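Long-range contact in glutathione S-transferase domain (Burkholderia graminis, PDB 4MF5), which binds glutathione and, as a dimeric member of the glutathione S-transferase superfamily, probably catalyses its transfer to other substrates: residues I148-G153 with W211-L215. Numbering follows the deposited sequence.
Sequences IGPMFG and WVRNL
Trp211 lays one face of its indole over the backbone of Gly149: Gly149 CA stands 3.9 Å from the centroid of the five-membered ring, 16° off its normal, which meets the geometry of a CH-pi contact. The six-membered ring has Gly149 O over a face, 3.7 Å from Trp211 CH2, and Gly153 N comes up obliquely to Trp211 CZ3. With Ile148 and Phe152 completing the hole, Trp211 is a knob-into-hole residue; Ile148, with CG1 beside the backbone N (chi1 -62°), turns its CG2 branch opposite that N and onto Trp211 CB at 3.6 Å.

Phe152 points toward helix 203-216, its CB 3.7 Å from Trp211 CE3. Leu215 CD2 sits over the centre of the phenyl ring, 3.8 Å from its centroid, while Ile148 CG2 lies against the opposite face nearer the rim. The ring edge meets backbone, with Phe152 CD2 3.5 Å from Trp211 O, a carbonyl already engaged by Leu215 N within its helix.

The segments of helices 131-161 and 203-216 run nearly parallel (5°), their axes 10.3 Å apart, in the all-helical C-terminal domain. No hydrogen bond crosses between them, so here apolar packing and CH-pi contact hold the indole, while Trp211 NE1 donates a hydrogen bond to OD1 of Asn52, a glutathione-binding residue, and probably helps to orient its amide.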
loop_
_atom_site.group_PDB
_atom_site.type_symbol
_atom_site.label_atom_id
_atom_site.label_comp_id
_atom_site.label_asym_id
_atom_site.label_seq_id
_atom_site.Cartn_x
_atom_site.Cartn_y
_atom_site.Cartn_z
ATOM N N ILE A 148 -1.634 3.965 -7.557
ATOM C CA ILE A 148 -0.748 4.806 -8.337
ATOM C C ILE A 148 0.568 4.116 -8.709
ATOM O O ILE A 148 0.936 4.019 -9.884
ATOM C CB ILE A 148 -0.456 6.117 -7.589
ATOM C CG1 ILE A 148 -1.721 6.957 -7.358
ATOM C CG2 ILE A 148 0.665 6.911 -8.278
ATOM C CD1 ILE A 148 -2.241 7.635 -8.598
ATOM N N GLY A 149 1.316 3.660 -7.709
ATOM C CA GLY A 149 2.629 3.094 -8.003
ATOM C C GLY A 149 2.562 1.869 -8.893
ATOM O O GLY A 149 3.244 1.785 -9.922
ATOM N N PRO A 150 1.744 0.889 -8.515
ATOM C CA PRO A 150 1.704 -0.340 -9.323
ATOM C C PRO A 150 1.199 -0.094 -10.740
ATOM O O PRO A 150 1.776 -0.645 -11.689
ATOM C CB PRO A 150 0.804 -1.258 -8.495
ATOM C CG PRO A 150 1.005 -0.789 -7.084
ATOM C CD PRO A 150 1.061 0.710 -7.216
ATOM N N MET A 151 0.151 0.708 -10.904
ATOM C CA MET A 151 -0.449 0.870 -12.225
ATOM C C MET A 151 0.396 1.777 -13.126
ATOM O O MET A 151 0.599 1.471 -14.303
ATOM C CB MET A 151 -1.885 1.360 -12.089
ATOM C CG MET A 151 -2.798 0.374 -11.403
ATOM S SD MET A 151 -2.963 -1.196 -12.315
ATOM C CE MET A 151 -1.861 -2.282 -11.402
ATOM N N PHE A 152 0.887 2.905 -12.594
ATOM C CA PHE A 152 1.790 3.724 -13.380
ATOM C C PHE A 152 3.022 2.898 -13.744
ATOM O O PHE A 152 3.548 3.003 -14.854
ATOM C CB PHE A 152 2.236 4.991 -12.638
ATOM C CG PHE A 152 1.186 6.084 -12.466
ATOM C CD1 PHE A 152 -0.163 5.929 -12.767
ATOM C CD2 PHE A 152 1.600 7.298 -11.957
ATOM C CE1 PHE A 152 -1.062 6.966 -12.545
ATOM C CE2 PHE A 152 0.705 8.332 -11.724
ATOM C CZ PHE A 152 -0.619 8.170 -12.008
ATOM N N GLY A 153 3.510 2.082 -12.822
ATOM C CA GLY A 153 4.656 1.243 -13.089
ATOM C C GLY A 153 4.419 0.255 -14.218
ATOM O O GLY A 153 5.307 0.018 -15.032
ATOM N N TRP A 211 5.586 9.802 -8.482
ATOM C CA TRP A 211 5.038 8.895 -9.484
ATOM C C TRP A 211 4.391 9.639 -10.647
ATOM O O TRP A 211 4.527 9.228 -11.787
ATOM C CB TRP A 211 4.093 7.894 -8.827
ATOM C CG TRP A 211 4.833 6.699 -8.324
ATOM C CD1 TRP A 211 5.253 6.437 -7.049
ATOM C CD2 TRP A 211 5.327 5.645 -9.135
ATOM N NE1 TRP A 211 5.949 5.273 -7.018
ATOM C CE2 TRP A 211 6.006 4.757 -8.285
ATOM C CE3 TRP A 211 5.279 5.379 -10.503
ATOM C CZ2 TRP A 211 6.620 3.601 -8.760
ATOM C CZ3 TRP A 211 5.898 4.218 -10.968
ATOM C CH2 TRP A 211 6.552 3.356 -10.106
ATOM N N VAL A 212 3.668 10.726 -10.366
ATOM C CA VAL A 212 3.149 11.562 -11.441
ATOM C C VAL A 212 4.314 12.098 -12.281
ATOM O O VAL A 212 4.284 12.061 -13.516
ATOM C CB VAL A 212 2.253 12.692 -10.903
ATOM C CG1 VAL A 212 1.737 13.535 -12.062
ATOM C CG2 VAL A 212 1.094 12.155 -10.089
ATOM N N ARG A 213 5.348 12.592 -11.593
ATOM C CA ARG A 213 6.548 13.097 -12.259
ATOM C C ARG A 213 7.129 12.030 -13.195
ATOM O O ARG A 213 7.429 12.295 -14.364
ATOM C CB ARG A 213 7.576 13.525 -11.218
ATOM C CG ARG A 213 8.914 13.944 -11.783
ATOM C CD ARG A 213 9.860 14.353 -10.666
ATOM N NE ARG A 213 11.176 14.744 -11.165
ATOM C CZ ARG A 213 12.177 13.911 -11.375
ATOM N NH1 ARG A 213 12.041 12.613 -11.144
ATOM N NH2 ARG A 213 13.336 14.373 -11.820
ATOM N N ASN A 214 7.317 10.817 -12.687
ATOM C CA ASN A 214 7.943 9.736 -13.463
ATOM C C ASN A 214 7.077 9.336 -14.651
ATOM O O ASN A 214 7.590 9.031 -15.731
ATOM C CB ASN A 214 8.136 8.528 -12.500
ATOM C CG ASN A 214 9.097 7.459 -12.961
ATOM O OD1 ASN A 214 10.266 7.718 -13.157
ATOM N ND2 ASN A 214 8.619 6.202 -12.998
ATOM N N LEU A 215 5.758 9.305 -14.443
ATOM C CA LEU A 215 4.839 8.905 -15.486
ATOM C C LEU A 215 5.021 9.780 -16.726
ATOM O O LEU A 215 5.046 9.287 -17.859
ATOM C CB LEU A 215 3.416 8.989 -14.968
ATOM C CG LEU A 215 2.339 8.601 -15.974
ATOM C CD1 LEU A 215 2.390 7.121 -16.257
ATOM C CD2 LEU A 215 0.970 8.980 -15.443
#